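Local coordinates for uncharacterized protein Sortase B (Clostridium perfringens, PDB 5YFK) that probably acts as a class B sortase, a cysteine transpeptidase that joins proteins to the cell wall, at residues A[153-158]-A[184-190]. The protein carries 1 engineered substitution. Sequence-based numbering, arbitrary orientation.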
loop_
_atom_site.group_PDB
_atom_site.type_symbol
_atom_site.label_atom_id
_atom_site.label_comp_id
_atom_site.label_asym_id
_atom_site.label_seq_id
_atom_site.Cartn_x
_atom_site.Cartn_y
_atom_site.Cartn_z
ATOM N N PHE A 153 11.864 3.974 1.308
ATOM C CA PHE A 153 12.897 4.905 1.801
ATOM C C PHE A 153 12.584 5.431 3.215
ATOM O O PHE A 153 13.408 6.102 3.841
ATOM C CB PHE A 153 13.138 6.047 0.796
ATOM C CG PHE A 153 11.989 6.995 0.638
ATOM C CD1 PHE A 153 11.820 8.050 1.514
ATOM C CD2 PHE A 153 10.967 6.717 -0.282
ATOM C CE1 PHE A 153 10.697 8.852 1.450
ATOM C CE2 PHE A 153 9.905 7.585 -0.433
ATOM C CZ PHE A 153 9.800 8.696 0.399
ATOM N N SER A 154 11.344 5.261 3.648
ATOM C CA SER A 154 10.941 5.770 4.977
ATOM C C SER A 154 10.090 4.755 5.708
ATOM O O SER A 154 9.149 4.214 5.145
ATOM C CB SER A 154 10.174 7.078 4.859
ATOM O OG SER A 154 9.815 7.558 6.155
ATOM N N VAL A 155 10.333 4.591 7.005
ATOM C CA VAL A 155 9.431 3.855 7.870
ATOM C C VAL A 155 9.331 4.601 9.206
ATOM O O VAL A 155 10.313 5.150 9.692
ATOM C CB VAL A 155 9.905 2.400 8.160
ATOM C CG1 VAL A 155 11.304 2.387 8.789
ATOM C CG2 VAL A 155 8.929 1.698 9.082
ATOM N N TYR A 156 8.110 4.792 9.675
ATOM C CA TYR A 156 7.878 5.474 10.949
ATOM C C TYR A 156 6.551 5.123 11.598
ATOM O O TYR A 156 5.646 4.576 10.956
ATOM C CB TYR A 156 8.044 7.005 10.797
ATOM C CG TYR A 156 7.067 7.686 9.863
ATOM C CD1 TYR A 156 7.336 7.793 8.492
ATOM C CD2 TYR A 156 5.864 8.205 10.338
ATOM C CE1 TYR A 156 6.448 8.401 7.633
ATOM C CE2 TYR A 156 5.009 8.905 9.504
ATOM C CZ TYR A 156 5.267 8.939 8.148
ATOM O OH TYR A 156 4.386 9.559 7.297
ATOM N N GLN A 157 6.383 5.516 12.861
ATOM C CA GLN A 157 5.064 5.418 13.449
ATOM C C GLN A 157 4.767 6.665 14.244
ATOM O O GLN A 157 5.677 7.367 14.715
ATOM C CB GLN A 157 4.885 4.147 14.292
ATOM C CG GLN A 157 5.945 3.889 15.336
ATOM C CD GLN A 157 5.714 2.590 16.118
ATOM O OE1 GLN A 157 4.991 1.689 15.684
ATOM N NE2 GLN A 157 6.209 2.566 17.328
ATOM N N GLU A 158 3.498 6.990 14.326
ATOM C CA GLU A 158 3.108 8.142 15.116
ATOM C C GLU A 158 1.650 8.072 15.411
ATOM O O GLU A 158 0.959 7.177 14.972
ATOM C CB GLU A 158 3.433 9.457 14.380
ATOM C CG GLU A 158 2.791 9.585 13.011
ATOM C CD GLU A 158 3.149 10.894 12.294
ATOM O OE1 GLU A 158 2.235 11.619 11.855
ATOM O OE2 GLU A 158 4.337 11.272 12.271
ATOM N N GLN A 184 8.779 13.432 4.865
ATOM C CA GLN A 184 8.560 11.981 4.945
ATOM C C GLN A 184 9.874 11.235 5.100
ATOM O O GLN A 184 9.987 10.339 5.928
ATOM C CB GLN A 184 7.811 11.463 3.722
ATOM C CG GLN A 184 6.427 12.062 3.576
ATOM C CD GLN A 184 5.509 11.653 4.703
ATOM O OE1 GLN A 184 5.350 10.465 4.978
ATOM N NE2 GLN A 184 5.043 12.637 5.474
ATOM N N GLU A 185 10.914 11.727 4.432
ATOM C CA GLU A 185 12.225 11.102 4.525
ATOM C C GLU A 185 12.860 11.351 5.908
ATOM O O GLU A 185 13.392 10.429 6.519
ATOM C CB GLU A 185 13.134 11.631 3.424
ATOM C CG GLU A 185 14.496 10.955 3.380
ATOM C CD GLU A 185 15.388 11.481 2.264
ATOM O OE1 GLU A 185 15.429 12.715 2.054
ATOM O OE2 GLU A 185 16.085 10.656 1.641
ATOM N N SER A 186 12.709 12.574 6.417
ATOM C CA SER A 186 13.275 12.977 7.702
ATOM C C SER A 186 12.690 12.224 8.861
ATOM O O SER A 186 13.360 11.980 9.853
ATOM C CB SER A 186 13.048 14.477 7.934
ATOM O OG SER A 186 13.836 15.204 7.023
ATOM N N LYS A 187 11.433 11.832 8.726
ATOM C CA LYS A 187 10.738 11.049 9.742
ATOM C C LYS A 187 11.257 9.599 9.887
ATOM O O LYS A 187 10.890 8.907 10.834
ATOM C CB LYS A 187 9.246 10.988 9.385
ATOM C CG LYS A 187 8.448 12.213 9.745
ATOM C CD LYS A 187 6.978 11.899 9.592
ATOM C CE LYS A 187 6.108 13.133 9.567
ATOM N NZ LYS A 187 5.742 13.525 10.945
ATOM N N SER A 188 11.900 9.067 8.846
ATOM C CA SER A 188 12.242 7.653 8.821
ATOM C C SER A 188 13.165 7.292 9.977
ATOM O O SER A 188 14.102 8.039 10.291
ATOM C CB SER A 188 12.900 7.238 7.511
ATOM O OG SER A 188 13.032 5.824 7.452
ATOM N N LEU A 189 12.880 6.151 10.585
ATOM C CA LEU A 189 13.795 5.489 11.525
ATOM C C LEU A 189 15.137 5.198 10.881
ATOM O O LEU A 189 16.177 5.284 11.552
ATOM C CB LEU A 189 13.164 4.178 11.987
ATOM C CG LEU A 189 11.888 4.354 12.798
ATOM C CD1 LEU A 189 11.144 3.036 12.883
ATOM C CD2 LEU A 189 12.178 4.878 14.196
ATOM N N PHE A 190 15.116 4.927 9.570
ATOM C CA PHE A 190 16.268 4.390 8.834
ATOM C C PHE A 190 16.452 5.133 7.509
ATOM O O PHE A 190 15.484 5.384 6.782
ATOM C CB PHE A 190 16.120 2.878 8.554
ATOM C CG PHE A 190 15.745 2.059 9.756
ATOM C CD1 PHE A 190 16.518 2.065 10.891
ATOM C CD2 PHE A 190 14.590 1.279 9.751
ATOM C CE1 PHE A 190 16.143 1.357 12.018
ATOM C CE2 PHE A 190 14.179 0.624 10.887
ATOM C CZ PHE A 190 14.980 0.628 12.018
HETATM O O HOH W 1 3.444 12.121 7.952
#
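Y156, V155 and F153 bury the most surface on their side, as segment 153-158 of strand 146-159 meets segment 184-190, the last part of helix 174-186 and the loop that follows. The Y156 ring lies against K187, whose CD sits over one face, 3.7 Å from the ring centroid, a CH-pi contact. Y156 OH donates to Q184 OE1 (2.7 Å), and a water bridges the same OH to Q184 NE2. K187 NZ runs on to a salt bridge with E158 OE2 (3.0 Å) and forms another with E166. The backbone of V155 holds the loop at two points. V155 N donates to the side-chain S188 OG (3.0 Å), and V155 O accepts from the backbone L189 N (2.9 Å). V155 CG1 also packs on F190 CD2 (3.6 Å). F153 meets E185 CA at its ring edge. Next to it, S154 OG donates to Q184 O (2.8 Å) near the helix end. F153 and S154 both face V221 in a classic beta bulge. Strand 146-159 belongs to the sortase beta-barrel, between strands 138-143 and 216-225. The latter carries R217, the predicted transition-state stabilizer, whose backbone is hydrogen-bonded to that of E158. Helix 160-166 touches Y156 through L163, while F133 of helix 130-135 meets V155 and F190.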